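Local coordinates for beta-lactamase (PDB 3P09), which probably hydrolyses the beta-lactam ring of antibiotics to a substituted beta-amino acid, as a class A beta-lactamase, at residues E32-Y42 against K53-P61; G234-V242 against G256-A267. One frame throughout, in Å; residues are numbered along the deposited sequence.

Interaction 1. Residues E32-Y42 against K53-P61; sequences ENKYDGKIGIY and KYNESYHFP. With SO4 (sulfate ion), chain D; SO4 (sulfate ion), chain G.
Glu32 OE1 is gripped twice. Tyr54 OH donates to Glu32 OE1 at 2.9 Å, from well above the carboxylate plane. Water 1 donates to Glu32 OE1 at 2.8 Å, and accepts from Lys38 NZ and Asn55 ND2. Glu32 OE2 takes the backbone N-H of Ile39 on its anti lone pair, with an N-H...O angle of 166°. The Glu32 chain is extended beyond CG (chi2 170°) and carries the acid from the last turn of helix 24-35 toward the start of strand 38-44.

With CG anti to the backbone N (chi1 -176°), the Tyr54 ring reaches past Ile39 to the glutamate. Its edge meets Ile39 O, and Ile39 CG2 packs 3.9 Å from Tyr54 CE1. Asn55 ND2 also bonds Ile39 O, at 3.0 Å. Ile39 O lies nearly in the plane of the Asn55 side-chain amide, while the N-H comes in tilted from the plane of the Ile39 carbonyl. On the strands, Ile41 and Tyr54 form a hydrogen-bonded antiparallel pair, with Ile41 N 2.9 Å from Tyr54 O. Gly40 offers bare backbone to the Phe60 ring, with Phe60 CZ 3.4 Å from Gly40 N. Lys38 lays CG over one face of the Tyr58 ring, 4.0 Å from Tyr58 CZ. Tyr42 and Lys53 run side by side and both reach one sulfate, probably from the crystallisation liquor, at distances too short to be trusted in detail. Phe28 of helix 24-35 also meets the Tyr54 ring, the planes inclined to each other.

This is an antiparallel beta hairpin at the edge of the five-stranded sheet of the class A beta-lactamase fold, tied to the N-terminal helix by a buried glutamate.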
loop_
_atom_site.group_PDB
_atom_site.type_symbol
_atom_site.label_atom_id
_atom_site.label_comp_id
_atom_site.label_asym_id
_atom_site.label_seq_id
_atom_site.Cartn_x
_atom_site.Cartn_y
_atom_site.Cartn_z
ATOM N N GLU A 32 -8.074 -1.589 20.111
ATOM C CA GLU A 32 -6.794 -1.189 20.695
ATOM C C GLU A 32 -6.600 -1.764 22.097
ATOM O O GLU A 32 -5.524 -2.257 22.429
ATOM C CB GLU A 32 -6.654 0.341 20.704
ATOM C CG GLU A 32 -6.309 0.894 19.320
ATOM C CD GLU A 32 -6.385 2.411 19.223
ATOM O OE1 GLU A 32 -7.005 3.046 20.098
ATOM O OE2 GLU A 32 -5.826 2.974 18.252
ATOM N N ASN A 33 -7.649 -1.696 22.908
ATOM C CA ASN A 33 -7.626 -2.258 24.254
ATOM C C ASN A 33 -7.377 -3.756 24.220
ATOM O O ASN A 33 -6.654 -4.311 25.050
ATOM C CB ASN A 33 -8.959 -1.994 24.948
ATOM C CG ASN A 33 -9.142 -0.533 25.314
ATOM O OD1 ASN A 33 -8.170 0.201 25.464
ATOM N ND2 ASN A 33 -10.397 -0.105 25.462
ATOM N N LYS A 34 -7.996 -4.403 23.243
ATOM C CA LYS A 34 -7.923 -5.842 23.094
ATOM C C LYS A 34 -6.524 -6.297 22.669
ATOM O O LYS A 34 -6.004 -7.292 23.187
ATOM C CB LYS A 34 -8.977 -6.281 22.071
ATOM C CG LYS A 34 -9.132 -7.766 21.876
ATOM C CD LYS A 34 -10.312 -8.031 20.937
ATOM C CE LYS A 34 -10.409 -9.490 20.531
ATOM N NZ LYS A 34 -11.309 -9.661 19.359
ATOM N N TYR A 35 -5.908 -5.564 21.743
ATOM C CA TYR A 35 -4.665 -6.030 21.119
ATOM C C TYR A 35 -3.402 -5.209 21.426
ATOM O O TYR A 35 -2.309 -5.552 20.961
ATOM C CB TYR A 35 -4.847 -6.102 19.605
ATOM C CG TYR A 35 -5.756 -7.200 19.147
ATOM C CD1 TYR A 35 -5.418 -8.532 19.334
ATOM C CD2 TYR A 35 -6.950 -6.911 18.503
ATOM C CE1 TYR A 35 -6.254 -9.550 18.895
ATOM C CE2 TYR A 35 -7.789 -7.913 18.070
ATOM C CZ TYR A 35 -7.442 -9.228 18.265
ATOM O OH TYR A 35 -8.292 -10.217 17.814
ATOM N N ASP A 36 -3.565 -4.148 22.211
ATOM C CA ASP A 36 -2.521 -3.146 22.427
ATOM C C ASP A 36 -2.207 -2.405 21.128
ATOM O O ASP A 36 -2.669 -2.788 20.046
ATOM C CB ASP A 36 -1.229 -3.760 22.983
ATOM C CG ASP A 36 -1.440 -4.517 24.289
ATOM O OD1 ASP A 36 -2.303 -4.117 25.103
ATOM O OD2 ASP A 36 -0.716 -5.514 24.500
ATOM N N GLY A 37 -1.410 -1.346 21.243
ATOM C CA GLY A 37 -0.997 -0.568 20.090
ATOM C C GLY A 37 -2.061 0.372 19.558
ATOM O O GLY A 37 -3.018 0.725 20.262
ATOM N N LYS A 38 -1.881 0.793 18.308
ATOM C CA LYS A 38 -2.726 1.820 17.713
ATOM C C LYS A 38 -3.235 1.353 16.360
ATOM O O LYS A 38 -2.485 0.769 15.574
ATOM C CB LYS A 38 -1.929 3.113 17.538
ATOM C CG LYS A 38 -1.570 3.795 18.853
ATOM C CD LYS A 38 -2.570 4.883 19.197
ATOM C CE LYS A 38 -2.415 5.322 20.640
ATOM N NZ LYS A 38 -3.582 6.131 21.092
ATOM N N ILE A 39 -4.511 1.605 16.092
ATOM C CA ILE A 39 -5.055 1.318 14.777
ATOM C C ILE A 39 -5.448 2.638 14.112
ATOM O O ILE A 39 -5.948 3.548 14.771
ATOM C CB ILE A 39 -6.258 0.376 14.859
ATOM C CG1 ILE A 39 -6.631 -0.129 13.462
ATOM C CG2 ILE A 39 -7.437 1.084 15.510
ATOM C CD1 ILE A 39 -6.610 -1.614 13.322
ATOM N N GLY A 40 -5.187 2.750 12.815
ATOM C CA GLY A 40 -5.470 3.977 12.090
ATOM C C GLY A 40 -6.329 3.637 10.892
ATOM O O GLY A 40 -6.049 2.673 10.181
ATOM N N ILE A 41 -7.372 4.429 10.675
ATOM C CA ILE A 41 -8.404 4.129 9.695
ATOM C C ILE A 41 -8.755 5.392 8.905
ATOM O O ILE A 41 -8.937 6.465 9.485
ATOM C CB ILE A 41 -9.724 3.679 10.397
ATOM C CG1 ILE A 41 -9.507 2.472 11.323
ATOM C CG2 ILE A 41 -10.826 3.420 9.374
ATOM C CD1 ILE A 41 -8.868 1.297 10.679
ATOM N N TYR A 42 -8.853 5.279 7.589
ATOM C CA TYR A 42 -9.412 6.373 6.815
ATOM C C TYR A 42 -10.166 5.831 5.622
ATOM O O TYR A 42 -9.700 4.901 4.960
ATOM C CB TYR A 42 -8.320 7.337 6.351
ATOM C CG TYR A 42 -8.862 8.697 5.928
ATOM C CD1 TYR A 42 -8.959 9.040 4.590
ATOM C CD2 TYR A 42 -9.275 9.630 6.876
ATOM C CE1 TYR A 42 -9.443 10.271 4.205
ATOM C CE2 TYR A 42 -9.764 10.863 6.496
ATOM C CZ TYR A 42 -9.849 11.173 5.158
ATOM O OH TYR A 42 -10.333 12.393 4.758
ATOM N N LYS A 53 -13.156 7.637 10.054
ATOM C CA LYS A 53 -11.747 7.932 10.300
ATOM C C LYS A 53 -11.428 7.734 11.777
ATOM O O LYS A 53 -12.274 7.955 12.632
ATOM C CB LYS A 53 -11.429 9.369 9.879
ATOM C CG LYS A 53 -12.308 10.393 10.566
ATOM C CD LYS A 53 -12.157 11.803 10.002
ATOM C CE LYS A 53 -13.194 12.719 10.661
ATOM N NZ LYS A 53 -13.017 14.154 10.335
ATOM N N TYR A 54 -10.212 7.296 12.076
ATOM C CA TYR A 54 -9.813 7.089 13.460
ATOM C C TYR A 54 -8.300 7.090 13.522
ATOM O O TYR A 54 -7.656 6.349 12.775
ATOM C CB TYR A 54 -10.364 5.757 13.951
ATOM C CG TYR A 54 -10.098 5.462 15.410
ATOM C CD1 TYR A 54 -8.996 4.705 15.796
ATOM C CD2 TYR A 54 -10.952 5.929 16.398
ATOM C CE1 TYR A 54 -8.748 4.426 17.125
ATOM C CE2 TYR A 54 -10.712 5.644 17.743
ATOM C CZ TYR A 54 -9.607 4.893 18.092
ATOM O OH TYR A 54 -9.345 4.597 19.411
ATOM N N ASN A 55 -7.732 7.931 14.388
ATOM C CA ASN A 55 -6.290 8.146 14.405
ATOM C C ASN A 55 -5.764 8.449 13.011
ATOM O O ASN A 55 -4.686 7.987 12.648
ATOM C CB ASN A 55 -5.560 6.902 14.938
ATOM C CG ASN A 55 -5.568 6.818 16.450
ATOM O OD1 ASN A 55 -5.576 7.843 17.141
ATOM N ND2 ASN A 55 -5.553 5.593 16.976
ATOM N N GLU A 56 -6.519 9.207 12.218
ATOM C CA GLU A 56 -6.192 9.322 10.801
ATOM C C GLU A 56 -4.942 10.166 10.541
ATOM O O GLU A 56 -4.426 10.180 9.426
ATOM C CB GLU A 56 -7.378 9.868 9.999
ATOM C CG GLU A 56 -7.664 11.342 10.203
ATOM C CD GLU A 56 -8.501 11.623 11.439
ATOM O OE1 GLU A 56 -8.733 10.692 12.238
ATOM O OE2 GLU A 56 -8.939 12.780 11.608
ATOM N N SER A 57 -4.458 10.861 11.570
ATOM C CA SER A 57 -3.254 11.683 11.447
ATOM C C SER A 57 -2.103 11.161 12.292
ATOM O O SER A 57 -1.101 11.839 12.467
ATOM C CB SER A 57 -3.554 13.128 11.847
ATOM O OG SER A 57 -4.288 13.789 10.839
ATOM N N TYR A 58 -2.264 9.966 12.844
ATOM C CA TYR A 58 -1.185 9.293 13.558
ATOM C C TYR A 58 -0.231 8.691 12.517
ATOM O O TYR A 58 -0.678 8.234 11.463
ATOM C CB TYR A 58 -1.762 8.178 14.418
ATOM C CG TYR A 58 -0.808 7.607 15.448
ATOM C CD1 TYR A 58 -0.041 6.478 15.169
ATOM C CD2 TYR A 58 -0.692 8.188 16.712
ATOM C CE1 TYR A 58 0.815 5.947 16.123
ATOM C CE2 TYR A 58 0.166 7.670 17.666
ATOM C CZ TYR A 58 0.916 6.552 17.364
ATOM O OH TYR A 58 1.766 6.030 18.309
ATOM N N HIS A 59 1.067 8.690 12.809
ATOM C CA HIS A 59 2.048 8.150 11.865
ATOM C C HIS A 59 2.391 6.693 12.186
ATOM O O HIS A 59 2.695 6.349 13.333
ATOM C CB HIS A 59 3.327 9.003 11.850
ATOM C CG HIS A 59 3.165 10.337 11.187
ATOM N ND1 HIS A 59 3.724 10.631 9.963
ATOM C CD2 HIS A 59 2.527 11.462 11.588
ATOM C CE1 HIS A 59 3.429 11.875 9.634
ATOM N NE2 HIS A 59 2.700 12.401 10.602
ATOM N N PHE A 60 2.337 5.859 11.147
ATOM C CA PHE A 60 2.546 4.424 11.220
ATOM C C PHE A 60 3.664 4.026 10.246
ATOM O O PHE A 60 3.782 4.589 9.167
ATOM C CB PHE A 60 1.281 3.689 10.737
ATOM C CG PHE A 60 0.078 3.846 11.642
ATOM C CD1 PHE A 60 -0.706 4.993 11.589
ATOM C CD2 PHE A 60 -0.277 2.830 12.521
ATOM C CE1 PHE A 60 -1.817 5.135 12.403
ATOM C CE2 PHE A 60 -1.388 2.958 13.352
ATOM C CZ PHE A 60 -2.161 4.113 13.297
ATOM N N PRO A 61 4.452 3.007 10.601
ATOM C CA PRO A 61 5.384 2.443 9.608
ATOM C C PRO A 61 4.648 2.151 8.291
ATOM O O PRO A 61 3.583 1.535 8.319
ATOM C CB PRO A 61 5.823 1.121 10.252
ATOM C CG PRO A 61 5.698 1.387 11.745
ATOM C CD PRO A 61 4.471 2.282 11.883
HETATM S S SO4 D . -11.702 14.581 7.086
HETATM O O1 SO4 D . -12.841 13.670 6.993
HETATM O O2 SO4 D . -11.604 15.106 8.445
HETATM O O3 SO4 D . -10.467 13.878 6.760
HETATM O O4 SO4 D . -11.890 15.687 6.152
HETATM S S SO4 G . -4.807 8.608 23.767
HETATM O O1 SO4 G . -5.261 7.228 23.590
HETATM O O2 SO4 G . -4.821 8.951 25.188
HETATM O O3 SO4 G . -3.447 8.742 23.252
HETATM O O4 SO4 G . -5.702 9.514 23.049
HETATM O O HOH W 1 -5.965 5.617 19.792
#

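Interaction 2. Residues G234-V242 against G256-A267; sequences GQYAATNDV and GILYTNPNDKNA
The Tyr236 ring lies against Lys265, whose CA sits over one ring face, 3.7 Å from the ring centroid. The lysine chain is extended and continues past the ring, with Lys265 CG 3.7 Å from Tyr236 CZ. Asn261 O fills in at the ring edge. Lys265 CE then reaches Gln235 OE1 at 3.2 Å. Tyr236 O accepts twice: Thr260 OG1 comes in the carbonyl plane, on a lone pair, and Asn261 N comes from above it at 2.9 Å.

Ala237 CB is the next bump. It touches Ala267 CB and Tyr259 CE2, each at 3.8 Å. A type I' turn from Gln235 to Ala238 presents these residues to the loop after strand 253-260. The two strands form an antiparallel hairpin in the central sheet of the class A beta-lactamase fold, their axes 175° apart.

Thr239 and Tyr259 pair on one face, as do Asp241 and Ile257, where helix 271-289 covers Ile257 and Tyr259. On the other face Leu258 CD2 nestles against Asn240 CG at 3.6 Å and also touches Val242 CG2. Asn240 ND2 donates a hydrogen bond to Pro61 O, outside the two segments.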
loop_
_atom_site.group_PDB
_atom_site.type_symbol
_atom_site.label_atom_id
_atom_site.label_comp_id
_atom_site.label_asym_id
_atom_site.label_seq_id
_atom_site.Cartn_x
_atom_site.Cartn_y
_atom_site.Cartn_z
ATOM N N GLY A 234 7.580 -6.480 10.037
ATOM C CA GLY A 234 8.268 -7.496 10.811
ATOM C C GLY A 234 8.817 -6.938 12.110
ATOM O O GLY A 234 9.619 -7.584 12.789
ATOM N N GLN A 235 8.397 -5.725 12.453
ATOM C CA GLN A 235 8.675 -5.177 13.771
ATOM C C GLN A 235 7.552 -4.230 14.171
ATOM O O GLN A 235 6.781 -3.792 13.320
ATOM C CB GLN A 235 10.023 -4.462 13.794
ATOM C CG GLN A 235 10.185 -3.404 12.729
ATOM C CD GLN A 235 11.309 -2.429 13.045
ATOM O OE1 GLN A 235 12.381 -2.822 13.513
ATOM N NE2 GLN A 235 11.060 -1.143 12.798
ATOM N N TYR A 236 7.472 -3.928 15.465
ATOM C CA TYR A 236 6.417 -3.081 16.029
ATOM C C TYR A 236 5.027 -3.524 15.582
ATOM O O TYR A 236 4.132 -2.692 15.379
ATOM C CB TYR A 236 6.654 -1.604 15.697
ATOM C CG TYR A 236 7.917 -1.058 16.311
ATOM C CD1 TYR A 236 8.028 -0.883 17.690
ATOM C CD2 TYR A 236 9.007 -0.722 15.515
ATOM C CE1 TYR A 236 9.194 -0.386 18.258
ATOM C CE2 TYR A 236 10.175 -0.225 16.075
ATOM C CZ TYR A 236 10.265 -0.060 17.440
ATOM O OH TYR A 236 11.428 0.440 17.984
ATOM N N ALA A 237 4.862 -4.837 15.438
ATOM C CA ALA A 237 3.601 -5.438 15.002
ATOM C C ALA A 237 3.008 -4.747 13.771
ATOM O O ALA A 237 1.811 -4.855 13.521
ATOM C CB ALA A 237 2.591 -5.430 16.153
ATOM N N ALA A 238 3.838 -4.050 12.994
ATOM C CA ALA A 238 3.310 -3.195 11.923
ATOM C C ALA A 238 2.651 -4.026 10.840
ATOM O O ALA A 238 3.303 -4.834 10.170
ATOM C CB ALA A 238 4.407 -2.294 11.329
ATOM N N THR A 239 1.352 -3.815 10.670
ATOM C CA THR A 239 0.557 -4.622 9.748
ATOM C C THR A 239 -0.413 -3.685 9.042
ATOM O O THR A 239 -1.238 -3.052 9.701
ATOM C CB THR A 239 -0.253 -5.687 10.532
ATOM O OG1 THR A 239 0.576 -6.300 11.534
ATOM C CG2 THR A 239 -0.789 -6.765 9.592
ATOM N N ASN A 240 -0.299 -3.565 7.716
ATOM C CA ASN A 240 -1.098 -2.575 6.980
ATOM C C ASN A 240 -1.858 -3.192 5.823
ATOM O O ASN A 240 -1.449 -4.210 5.264
ATOM C CB ASN A 240 -0.225 -1.448 6.388
ATOM C CG ASN A 240 0.620 -0.721 7.420
ATOM O OD1 ASN A 240 0.281 -0.639 8.595
ATOM N ND2 ASN A 240 1.725 -0.154 6.958
ATOM N N ASP A 241 -2.968 -2.565 5.449
ATOM C CA ASP A 241 -3.630 -2.916 4.204
ATOM C C ASP A 241 -4.308 -1.658 3.687
ATOM O O ASP A 241 -5.032 -1.010 4.429
ATOM C CB ASP A 241 -4.643 -4.057 4.420
ATOM C CG ASP A 241 -5.090 -4.705 3.107
ATOM O OD1 ASP A 241 -4.469 -4.449 2.048
ATOM O OD2 ASP A 241 -6.052 -5.491 3.143
ATOM N N VAL A 242 -4.039 -1.289 2.436
ATOM C CA VAL A 242 -4.677 -0.102 1.848
ATOM C C VAL A 242 -5.347 -0.522 0.551
ATOM O O VAL A 242 -4.718 -1.147 -0.321
ATOM C CB VAL A 242 -3.671 1.041 1.595
ATOM C CG1 VAL A 242 -4.379 2.283 1.041
ATOM C CG2 VAL A 242 -2.918 1.379 2.875
ATOM N N GLY A 256 -7.924 2.759 4.061
ATOM C CA GLY A 256 -6.613 2.438 4.613
ATOM C C GLY A 256 -6.771 2.024 6.063
ATOM O O GLY A 256 -7.466 2.703 6.821
ATOM N N ILE A 257 -6.160 0.902 6.442
ATOM C CA ILE A 257 -6.123 0.461 7.836
ATOM C C ILE A 257 -4.676 0.139 8.196
ATOM O O ILE A 257 -4.063 -0.740 7.580
ATOM C CB ILE A 257 -6.994 -0.794 8.062
ATOM C CG1 ILE A 257 -8.437 -0.541 7.619
ATOM C CG2 ILE A 257 -6.934 -1.215 9.516
ATOM C CD1 ILE A 257 -9.340 -1.764 7.727
ATOM N N LEU A 258 -4.117 0.884 9.152
ATOM C CA LEU A 258 -2.722 0.706 9.546
ATOM C C LEU A 258 -2.706 0.329 11.018
ATOM O O LEU A 258 -3.517 0.827 11.807
ATOM C CB LEU A 258 -1.917 1.988 9.323
ATOM C CG LEU A 258 -2.186 2.704 7.980
ATOM C CD1 LEU A 258 -1.354 3.978 7.882
ATOM C CD2 LEU A 258 -1.910 1.824 6.778
ATOM N N TYR A 259 -1.802 -0.562 11.394
ATOM C CA TYR A 259 -1.752 -1.004 12.782
ATOM C C TYR A 259 -0.302 -1.081 13.211
ATOM O O TYR A 259 0.535 -1.569 12.459
ATOM C CB TYR A 259 -2.444 -2.369 12.972
ATOM C CG TYR A 259 -2.226 -2.914 14.356
ATOM C CD1 TYR A 259 -2.878 -2.356 15.444
ATOM C CD2 TYR A 259 -1.338 -3.967 14.590
ATOM C CE1 TYR A 259 -2.652 -2.824 16.733
ATOM C CE2 TYR A 259 -1.118 -4.449 15.881
ATOM C CZ TYR A 259 -1.779 -3.868 16.947
ATOM O OH TYR A 259 -1.574 -4.321 18.238
ATOM N N THR A 260 -0.003 -0.585 14.407
ATOM C CA THR A 260 1.339 -0.726 14.952
ATOM C C THR A 260 1.295 -0.705 16.472
ATOM O O THR A 260 0.377 -0.136 17.075
ATOM C CB THR A 260 2.296 0.379 14.414
ATOM O OG1 THR A 260 3.655 0.037 14.710
ATOM C CG2 THR A 260 1.968 1.728 15.017
ATOM N N ASN A 261 2.271 -1.359 17.089
ATOM C CA ASN A 261 2.450 -1.287 18.539
ATOM C C ASN A 261 3.796 -0.634 18.772
ATOM O O ASN A 261 4.826 -1.301 18.748
ATOM C CB ASN A 261 2.399 -2.696 19.161
ATOM C CG ASN A 261 2.570 -2.689 20.677
ATOM O OD1 ASN A 261 2.905 -1.665 21.282
ATOM N ND2 ASN A 261 2.358 -3.856 21.297
ATOM N N PRO A 262 3.797 0.688 18.976
ATOM C CA PRO A 262 5.064 1.402 19.087
ATOM C C PRO A 262 5.796 1.057 20.380
ATOM O O PRO A 262 6.952 1.454 20.528
ATOM C CB PRO A 262 4.630 2.865 19.100
ATOM C CG PRO A 262 3.275 2.835 19.715
ATOM C CD PRO A 262 2.642 1.543 19.305
ATOM N N ASN A 263 5.154 0.312 21.281
ATOM C CA ASN A 263 5.768 -0.019 22.570
ATOM C C ASN A 263 6.475 -1.364 22.617
ATOM O O ASN A 263 7.018 -1.750 23.653
ATOM C CB ASN A 263 4.736 0.037 23.696
ATOM C CG ASN A 263 4.077 1.389 23.804
ATOM O OD1 ASN A 263 4.720 2.375 24.163
ATOM N ND2 ASN A 263 2.789 1.449 23.478
ATOM N N ASP A 264 6.466 -2.086 21.502
ATOM C CA ASP A 264 7.032 -3.426 21.487
ATOM C C ASP A 264 7.670 -3.735 20.139
ATOM O O ASP A 264 6.995 -4.176 19.204
ATOM C CB ASP A 264 5.943 -4.451 21.799
ATOM C CG ASP A 264 6.508 -5.799 22.204
ATOM O OD1 ASP A 264 7.703 -6.051 21.938
ATOM O OD2 ASP A 264 5.751 -6.610 22.787
ATOM N N LYS A 265 8.973 -3.499 20.037
ATOM C CA LYS A 265 9.666 -3.696 18.770
ATOM C C LYS A 265 9.510 -5.114 18.262
ATOM O O LYS A 265 9.376 -5.348 17.057
ATOM C CB LYS A 265 11.151 -3.359 18.900
ATOM C CG LYS A 265 11.887 -3.428 17.577
ATOM C CD LYS A 265 13.318 -2.907 17.707
ATOM C CE LYS A 265 13.977 -2.804 16.340
ATOM N NZ LYS A 265 15.343 -2.233 16.429
ATOM N N ASN A 266 9.530 -6.071 19.180
ATOM C CA ASN A 266 9.486 -7.464 18.767
ATOM C C ASN A 266 8.093 -8.055 18.585
ATOM O O ASN A 266 7.967 -9.231 18.256
ATOM C CB ASN A 266 10.309 -8.332 19.725
ATOM C CG ASN A 266 11.783 -8.023 19.647
ATOM O OD1 ASN A 266 12.291 -7.654 18.586
ATOM N ND2 ASN A 266 12.477 -8.160 20.766
ATOM N N ALA A 267 7.046 -7.261 18.798
ATOM C CA ALA A 267 5.694 -7.798 18.614
ATOM C C ALA A 267 5.470 -8.188 17.150
ATOM O O ALA A 267 5.826 -7.439 16.237
ATOM C CB ALA A 267 4.633 -6.804 19.090
HETATM O O HOH W 2 13.711 0.449 16.638
#

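Both contacts belong to one five-stranded sheet, where strands 38-44 and 253-260 are neighbours. Their centres are 9 Å apart. Interaction 1 lies at the sheet's edge and is partly buried. Its chemistry is mixed, with a carboxylate, an amide, a water and lysines that reach sulfates. Interaction 2 is more buried. It rests mainly on backbone bonds, in the ladder and in the loop beyond it, with close side-chain fits and its exposed lysine at the loop end. Two hydrogen bonds join them directly. Tyr259 OH meets Asp36 O at 2.6 Å. Lys38 N meets Thr260 O at 2.7 Å. Phe60 of interaction 1 also packs on Leu258 and Thr260 of interaction 2.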